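Long-range contact in CRISPR-associated endoribonuclease Cas2 (PDB 5G4D), which probably acts as a metal-dependent endoribonuclease specific for single-stranded RNA in CRISPR adaptive immunity, and forms a homodimer that probably joins with a Cas1 homodimer: residues V7-V12 / S62-K67. Numbering follows the deposited sequence.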
loop_
_atom_site.group_PDB
_atom_site.type_symbol
_atom_site.label_atom_id
_atom_site.label_comp_id
_atom_site.label_asym_id
_atom_site.label_seq_id
_atom_site.Cartn_x
_atom_site.Cartn_y
_atom_site.Cartn_z
ATOM N N VAL A 7 3.183 5.618 -4.330
ATOM C CA VAL A 7 2.411 4.407 -4.054
ATOM C C VAL A 7 1.131 4.884 -3.403
ATOM O O VAL A 7 1.181 5.592 -2.389
ATOM C CB VAL A 7 3.143 3.419 -3.126
ATOM C CG1 VAL A 7 2.220 2.232 -2.797
ATOM C CG2 VAL A 7 4.464 2.954 -3.728
ATOM N N ILE A 8 -0.013 4.518 -3.980
ATOM C CA ILE A 8 -1.305 4.974 -3.480
ATOM C C ILE A 8 -2.099 3.771 -2.994
ATOM O O ILE A 8 -2.283 2.797 -3.735
ATOM C CB ILE A 8 -2.100 5.739 -4.551
ATOM C CG1 ILE A 8 -1.312 6.967 -5.002
ATOM C CG2 ILE A 8 -3.470 6.140 -3.992
ATOM C CD1 ILE A 8 -2.135 7.910 -5.873
ATOM N N VAL A 9 -2.571 3.842 -1.755
ATOM C CA VAL A 9 -3.459 2.826 -1.191
ATOM C C VAL A 9 -4.742 3.525 -0.774
ATOM O O VAL A 9 -4.710 4.679 -0.336
ATOM C CB VAL A 9 -2.814 2.094 0.008
ATOM C CG1 VAL A 9 -1.563 1.369 -0.431
ATOM C CG2 VAL A 9 -2.493 3.085 1.125
ATOM N N TYR A 10 -5.878 2.851 -0.925
ATOM C CA TYR A 10 -7.130 3.530 -0.603
ATOM C C TYR A 10 -8.123 2.570 0.029
ATOM O O TYR A 10 -8.146 1.371 -0.255
ATOM C CB TYR A 10 -7.766 4.212 -1.825
ATOM C CG TYR A 10 -8.018 3.319 -3.017
ATOM C CD1 TYR A 10 -7.055 3.157 -4.000
ATOM C CD2 TYR A 10 -9.237 2.663 -3.175
ATOM C CE1 TYR A 10 -7.270 2.353 -5.091
ATOM C CE2 TYR A 10 -9.473 1.858 -4.277
ATOM C CZ TYR A 10 -8.488 1.714 -5.235
ATOM O OH TYR A 10 -8.700 0.924 -6.343
ATOM N N ASP A 11 -8.924 3.141 0.915
ATOM C CA ASP A 11 -9.960 2.451 1.677
ATOM C C ASP A 11 -11.209 3.293 1.445
ATOM O O ASP A 11 -11.373 4.329 2.094
ATOM C CB ASP A 11 -9.554 2.393 3.146
ATOM C CG ASP A 11 -10.346 1.400 3.937
ATOM O OD1 ASP A 11 -11.513 1.146 3.571
ATOM O OD2 ASP A 11 -9.784 0.878 4.930
ATOM N N VAL A 12 -12.055 2.894 0.492
ATOM C CA VAL A 12 -13.163 3.727 0.017
ATOM C C VAL A 12 -14.443 2.912 0.114
ATOM O O VAL A 12 -14.432 1.705 -0.137
ATOM C CB VAL A 12 -12.937 4.204 -1.433
ATOM C CG1 VAL A 12 -14.159 4.965 -1.966
ATOM C CG2 VAL A 12 -11.682 5.102 -1.520
ATOM N N SER A 62 -10.514 6.979 2.895
ATOM C CA SER A 62 -9.136 7.365 3.169
ATOM C C SER A 62 -8.233 6.929 2.026
ATOM O O SER A 62 -8.259 5.768 1.607
ATOM C CB SER A 62 -8.644 6.776 4.495
ATOM O OG SER A 62 -8.402 5.384 4.392
ATOM N N VAL A 63 -7.439 7.869 1.527
ATOM C CA VAL A 63 -6.416 7.604 0.525
ATOM C C VAL A 63 -5.084 8.030 1.122
ATOM O O VAL A 63 -4.974 9.133 1.666
ATOM C CB VAL A 63 -6.681 8.360 -0.791
ATOM C CG1 VAL A 63 -5.651 7.971 -1.830
ATOM C CG2 VAL A 63 -8.106 8.121 -1.302
ATOM N N VAL A 64 -4.090 7.151 1.061
ATOM C CA VAL A 64 -2.733 7.469 1.502
ATOM C C VAL A 64 -1.836 7.458 0.276
ATOM O O VAL A 64 -1.788 6.465 -0.460
ATOM C CB VAL A 64 -2.223 6.488 2.569
ATOM C CG1 VAL A 64 -0.761 6.796 2.918
ATOM C CG2 VAL A 64 -3.090 6.562 3.813
ATOM N N ILE A 65 -1.145 8.569 0.042
ATOM C CA ILE A 65 -0.230 8.713 -1.083
ATOM C C ILE A 65 1.183 8.789 -0.515
ATOM O O ILE A 65 1.611 9.839 -0.008
ATOM C CB ILE A 65 -0.560 9.949 -1.930
ATOM C CG1 ILE A 65 -2.028 9.895 -2.365
ATOM C CG2 ILE A 65 0.383 10.036 -3.126
ATOM C CD1 ILE A 65 -2.488 11.148 -3.101
ATOM N N TYR A 66 1.929 7.686 -0.630
ATOM C CA TYR A 66 3.346 7.702 -0.277
ATOM C C TYR A 66 4.124 8.383 -1.392
ATOM O O TYR A 66 3.931 8.057 -2.566
ATOM C CB TYR A 66 3.859 6.276 -0.077
ATOM C CG TYR A 66 3.205 5.560 1.085
ATOM C CD1 TYR A 66 3.645 5.771 2.383
ATOM C CD2 TYR A 66 2.145 4.672 0.879
ATOM C CE1 TYR A 66 3.055 5.123 3.450
ATOM C CE2 TYR A 66 1.539 4.024 1.939
ATOM C CZ TYR A 66 2.004 4.256 3.225
ATOM O OH TYR A 66 1.411 3.615 4.285
ATOM N N LYS A 67 5.005 9.334 -1.031
ATOM C CA LYS A 67 5.744 10.128 -2.008
ATOM C C LYS A 67 7.219 9.770 -1.884
ATOM O O LYS A 67 7.835 10.032 -0.840
ATOM C CB LYS A 67 5.524 11.621 -1.791
ATOM C CG LYS A 67 4.062 12.019 -1.755
ATOM C CD LYS A 67 3.879 13.434 -1.242
ATOM C CE LYS A 67 2.618 14.018 -1.839
ATOM N NZ LYS A 67 2.091 15.274 -1.180
#
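V7 opens the antiparallel ladder by exchanging two backbone hydrogen bonds with Y66: V7 N reaches Y66 O at 3.1 Å, and V7 O accepts from Y66 N. That carbonyl also lies at the edge of the Y66 ring, near its plane, with V7 O 3.5 Å from Y66 CD2. I8, in a non-hydrogen-bonded pair with I65, turns to the face opposite V7 and Y66. Its branches divide their work: CG1 and CD1 run alongside I65, while CG2, anti to the backbone N (CG1 at chi1 -60°), meets V63 CG1 at 3.6 Å. V9 pairs with V64 through two nearly straight bonds, the one from V64 N to V9 O measuring 2.9 Å. On the V7 face, V9 CG2 rests 3.7 Å from V64 CB, and V64 CG1 in turn lies over one face of the Y66 ring, toward its rim. Y10 offers V63 only its CB, since the ring leads away to V17, V20, K21 and L24 of helix 17-25. D11, predicted to be a catalytic magnesium ligand, exchanges two backbone hydrogen bonds with S62, D11 N reaching S62 O at 2.8 Å. D11 CB lies 3.4 Å from S62 OG, while the carboxylate leads away and OD2 accepts from N33 N of the second subunit. Strand 4-11 is internal and 62-68 outermost of this chain in the antiparallel sheet of the ferredoxin-like (beta-alpha-beta-beta-alpha-beta) fold. Helices 17-25 and 42-55 pack on the I8, Y10, V63 and I65 face, strand 35-40 flanks 4-11, and beyond 62-68 a strand of the second subunit continues the sheet.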